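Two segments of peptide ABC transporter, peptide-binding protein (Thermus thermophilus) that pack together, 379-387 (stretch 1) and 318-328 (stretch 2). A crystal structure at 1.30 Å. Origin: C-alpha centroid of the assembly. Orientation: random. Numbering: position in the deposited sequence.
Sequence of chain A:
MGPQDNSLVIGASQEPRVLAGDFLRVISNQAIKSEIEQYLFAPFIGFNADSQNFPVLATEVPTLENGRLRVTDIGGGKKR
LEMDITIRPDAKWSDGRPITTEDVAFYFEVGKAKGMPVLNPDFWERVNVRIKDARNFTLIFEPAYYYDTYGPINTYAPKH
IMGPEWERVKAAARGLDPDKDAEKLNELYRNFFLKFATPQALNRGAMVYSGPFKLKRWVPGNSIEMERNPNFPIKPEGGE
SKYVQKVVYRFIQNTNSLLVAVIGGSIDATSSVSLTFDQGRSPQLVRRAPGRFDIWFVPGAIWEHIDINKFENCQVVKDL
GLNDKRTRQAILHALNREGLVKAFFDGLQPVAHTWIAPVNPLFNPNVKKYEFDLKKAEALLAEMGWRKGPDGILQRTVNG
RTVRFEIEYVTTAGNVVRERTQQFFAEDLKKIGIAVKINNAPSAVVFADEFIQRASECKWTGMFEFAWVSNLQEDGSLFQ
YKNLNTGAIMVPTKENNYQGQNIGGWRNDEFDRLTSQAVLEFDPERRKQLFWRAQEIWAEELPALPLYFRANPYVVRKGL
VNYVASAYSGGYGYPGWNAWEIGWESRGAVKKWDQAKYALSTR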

# COMPACT_ATOMS: atom_id res chain seq x y z
N ALA A 379 -7.38 -24.98 -24.73
CA ALA A 379 -8.64 -25.69 -24.60
C ALA A 379 -9.72 -24.82 -23.95
O ALA A 379 -10.86 -24.79 -24.40
CB ALA A 379 -8.45 -26.96 -23.78
N LEU A 380 -9.34 -24.10 -22.90
CA LEU A 380 -10.28 -23.22 -22.20
C LEU A 380 -10.79 -22.12 -23.12
O LEU A 380 -11.99 -21.83 -23.16
CB LEU A 380 -9.62 -22.60 -20.97
CG LEU A 380 -9.47 -23.53 -19.77
CD1 LEU A 380 -8.44 -22.97 -18.80
CD2 LEU A 380 -10.82 -23.70 -19.09
N LEU A 381 -9.88 -21.50 -23.86
CA LEU A 381 -10.26 -20.42 -24.76
C LEU A 381 -11.11 -20.93 -25.93
O LEU A 381 -12.03 -20.25 -26.37
CB LEU A 381 -9.00 -19.71 -25.27
CG LEU A 381 -8.23 -18.98 -24.16
CD1 LEU A 381 -6.86 -18.58 -24.67
CD2 LEU A 381 -9.02 -17.76 -23.70
N ALA A 382 -10.80 -22.13 -26.42
CA ALA A 382 -11.56 -22.70 -27.52
C ALA A 382 -13.00 -22.95 -27.09
O ALA A 382 -13.94 -22.76 -27.87
CB ALA A 382 -10.92 -24.00 -27.98
N GLU A 383 -13.18 -23.37 -25.84
CA GLU A 383 -14.50 -23.65 -25.30
C GLU A 383 -15.38 -22.40 -25.31
O GLU A 383 -16.60 -22.49 -25.31
CB GLU A 383 -14.38 -24.19 -23.88
CG GLU A 383 -15.70 -24.61 -23.25
CD GLU A 383 -15.53 -25.19 -21.86
OE1 GLU A 383 -16.54 -25.57 -21.24
OE2 GLU A 383 -14.37 -25.26 -21.38
N MET A 384 -14.75 -21.23 -25.32
CA MET A 384 -15.49 -19.98 -25.32
C MET A 384 -15.64 -19.33 -26.69
O MET A 384 -15.94 -18.14 -26.80
CB MET A 384 -14.87 -19.00 -24.32
CG MET A 384 -15.04 -19.47 -22.88
SD MET A 384 -14.36 -18.35 -21.64
CE MET A 384 -12.60 -18.63 -21.88
N GLY A 385 -15.42 -20.12 -27.74
CA GLY A 385 -15.59 -19.63 -29.10
C GLY A 385 -14.41 -19.00 -29.83
O GLY A 385 -14.54 -18.66 -31.00
N TRP A 386 -13.28 -18.85 -29.16
CA TRP A 386 -12.12 -18.24 -29.81
C TRP A 386 -11.46 -19.14 -30.85
O TRP A 386 -11.30 -20.34 -30.64
CB TRP A 386 -11.05 -17.87 -28.78
CG TRP A 386 -11.47 -16.84 -27.77
CD1 TRP A 386 -11.87 -17.08 -26.49
CD2 TRP A 386 -11.51 -15.42 -27.95
NE1 TRP A 386 -12.15 -15.89 -25.86
CE2 TRP A 386 -11.93 -14.86 -26.73
CE3 TRP A 386 -11.22 -14.57 -29.03
CZ2 TRP A 386 -12.08 -13.48 -26.55
CZ3 TRP A 386 -11.36 -13.20 -28.86
CH2 TRP A 386 -11.79 -12.67 -27.62
N ARG A 387 -11.09 -18.53 -31.98
CA ARG A 387 -10.41 -19.23 -33.07
C ARG A 387 -9.37 -18.26 -33.63
O ARG A 387 -9.65 -17.07 -33.79
CB ARG A 387 -11.38 -19.64 -34.18
CG ARG A 387 -12.43 -20.65 -33.75
CD ARG A 387 -12.91 -21.50 -34.92
NE ARG A 387 -13.37 -20.69 -36.05
CZ ARG A 387 -14.40 -19.84 -36.00
NH1 ARG A 387 -14.73 -19.15 -37.08
NH2 ARG A 387 -15.08 -19.69 -34.88
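Stretch 2 318-328: KDLGLNDKRTR

How does stretch 2 lie on stretch 1? Stretch 2 enters as the last turn of a helix, leaves helical geometry at Gly 321 with positive phi, passes through a type I beta turn from Gly 321 to Asp 324, and starts a new helix at Lys 325. Its chain runs roughly antiparallel to stretch 1: Arg 326 lies nearest Leu 380, with CA atoms 6.2 Å apart, whereas Leu 320 lies nearest Trp 386, with CA atoms 9.6 Å apart. The new helix thus meets the helical part of stretch 1, and the end of the old one meets the loop that follows. Together the two stretches bury 436 Å².

What does Arg 326, which has the largest covered area, do in this contact? Its CB points toward stretch 1, and its side chain (chi1 m, chi2 t, chi3 m) is held by its own stretch. Asp 324, the N-cap, accepts from Arg 326 N at OD1 (2.9 Å). Asp 324 OD1 also takes Arg 326 NE (3.0 Å) and Asp 324 OD2 takes Arg 326 NH1 (2.9 Å), both as part of a salt bridge whose closest pair is NH1 and OD2. The guanidinium so fixed offers its edge to Glu 383, whose OE1 forms a longer salt bridge with Arg 326 NH2 at 3.4 Å. Water 2 adds a link, accepting from Arg 326 NH2 (2.8 Å) and donating to Glu 383 O (3.0 Å). Nearer the backbone, Leu 380 CD2 packs 4.1 Å from Arg 326 CB.

Where does Met 384 fit? It lies across the start of the new helix, with Met 384 CG over one face of the guanidinium, 3.7 Å from Arg 326 CZ. Further out, Met 384 SD is 4.0 Å from Asp 324 CG, and the terminal CE comes within 3.2 Å of Thr 327 OG1. Thr 327 OG1 itself donates to Gly 321 O (2.7 Å), tying the helix start back to the turn.

How does Trp 386 close the other end? The indole reaches the C-terminal part of the first helix, where Trp 386 CZ2 is 3.5 Å from Asp 319 O and 3.7 Å from Leu 320 O, the latter near the ring plane at its edge. Apolar contact is looser, with Trp 386 CH2 4.3 Å from Leu 320 CD2. No direct hydrogen bond joins the stretches, but water 1 bridges them: it accepts from Trp 386 NE1 and donates to Leu 320 O and Thr 327 OG1, each at 2.8 Å.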

# COMPACT_ATOMS: atom_id res chain seq x y z
N LYS A 318 -16.29 -7.56 -21.63
CA LYS A 318 -17.19 -8.62 -22.08
C LYS A 318 -16.68 -9.25 -23.38
O LYS A 318 -16.78 -10.46 -23.56
CB LYS A 318 -18.60 -8.08 -22.27
CG LYS A 318 -19.26 -7.63 -20.97
CD LYS A 318 -20.74 -7.32 -21.16
CE LYS A 318 -21.55 -8.58 -21.48
NZ LYS A 318 -23.00 -8.29 -21.63
N ASP A 319 -16.15 -8.42 -24.27
CA ASP A 319 -15.61 -8.90 -25.54
C ASP A 319 -14.52 -9.94 -25.30
O ASP A 319 -14.51 -11.01 -25.90
CB ASP A 319 -15.04 -7.74 -26.35
CG ASP A 319 -16.12 -6.85 -26.95
OD1 ASP A 319 -15.77 -5.78 -27.49
OD2 ASP A 319 -17.31 -7.22 -26.89
N LEU A 320 -13.60 -9.61 -24.40
CA LEU A 320 -12.49 -10.50 -24.07
C LEU A 320 -12.90 -11.62 -23.11
O LEU A 320 -12.16 -12.58 -22.92
CB LEU A 320 -11.35 -9.70 -23.44
CG LEU A 320 -10.67 -8.67 -24.33
CD1 LEU A 320 -9.63 -7.89 -23.52
CD2 LEU A 320 -10.01 -9.36 -25.51
N GLY A 321 -14.08 -11.48 -22.51
CA GLY A 321 -14.56 -12.48 -21.58
C GLY A 321 -13.80 -12.50 -20.26
O GLY A 321 -13.72 -13.54 -19.60
N LEU A 322 -13.25 -11.36 -19.86
CA LEU A 322 -12.49 -11.29 -18.63
C LEU A 322 -13.33 -11.56 -17.38
O LEU A 322 -12.79 -11.87 -16.32
CB LEU A 322 -11.80 -9.93 -18.51
CG LEU A 322 -10.84 -9.60 -19.65
CD1 LEU A 322 -10.14 -8.28 -19.39
CD2 LEU A 322 -9.81 -10.71 -19.79
N ASN A 323 -14.64 -11.45 -17.53
CA ASN A 323 -15.57 -11.68 -16.42
C ASN A 323 -15.84 -13.18 -16.19
O ASN A 323 -16.48 -13.55 -15.21
CB ASN A 323 -16.88 -10.94 -16.69
CG ASN A 323 -17.48 -11.28 -18.04
OD1 ASN A 323 -16.80 -11.27 -19.07
ND2 ASN A 323 -18.78 -11.58 -18.06
N ASP A 324 -15.34 -14.02 -17.09
CA ASP A 324 -15.52 -15.47 -16.98
C ASP A 324 -14.25 -16.07 -16.37
O ASP A 324 -13.16 -15.85 -16.89
CB ASP A 324 -15.77 -16.07 -18.37
CG ASP A 324 -16.31 -17.49 -18.31
OD1 ASP A 324 -15.64 -18.37 -17.75
OD2 ASP A 324 -17.42 -17.72 -18.84
N LYS A 325 -14.39 -16.83 -15.29
CA LYS A 325 -13.21 -17.41 -14.65
C LYS A 325 -12.38 -18.26 -15.60
O LYS A 325 -11.17 -18.36 -15.43
CB LYS A 325 -13.60 -18.23 -13.41
CG LYS A 325 -14.28 -19.56 -13.70
CD LYS A 325 -14.49 -20.33 -12.40
CE LYS A 325 -15.20 -21.65 -12.65
NZ LYS A 325 -15.44 -22.39 -11.38
N ARG A 326 -13.02 -18.89 -16.58
CA ARG A 326 -12.28 -19.73 -17.53
C ARG A 326 -11.23 -18.92 -18.29
O ARG A 326 -10.15 -19.43 -18.58
CB ARG A 326 -13.25 -20.39 -18.51
CG ARG A 326 -14.13 -21.47 -17.88
CD ARG A 326 -15.16 -21.99 -18.87
NE ARG A 326 -16.13 -20.96 -19.23
CZ ARG A 326 -17.02 -21.07 -20.21
NH1 ARG A 326 -17.86 -20.07 -20.45
NH2 ARG A 326 -17.08 -22.18 -20.94
N THR A 327 -11.54 -17.67 -18.59
CA THR A 327 -10.60 -16.81 -19.30
C THR A 327 -9.39 -16.50 -18.42
O THR A 327 -8.25 -16.49 -18.88
CB THR A 327 -11.26 -15.49 -19.71
OG1 THR A 327 -12.47 -15.77 -20.42
CG2 THR A 327 -10.33 -14.68 -20.60
N ARG A 328 -9.66 -16.22 -17.15
CA ARG A 328 -8.60 -15.89 -16.21
C ARG A 328 -7.72 -17.11 -15.94
O ARG A 328 -6.50 -17.00 -15.82
CB ARG A 328 -9.22 -15.31 -14.93
CG ARG A 328 -10.12 -14.11 -15.25
CD ARG A 328 -10.52 -13.33 -14.01
NE ARG A 328 -11.36 -14.07 -13.08
CZ ARG A 328 -12.69 -14.10 -13.11
NH1 ARG A 328 -13.35 -14.81 -12.20
NH2 ARG A 328 -13.36 -13.43 -14.03
O HOH W 1 -12.72 -15.31 -23.14
O HOH W 2 -18.63 -21.70 -23.22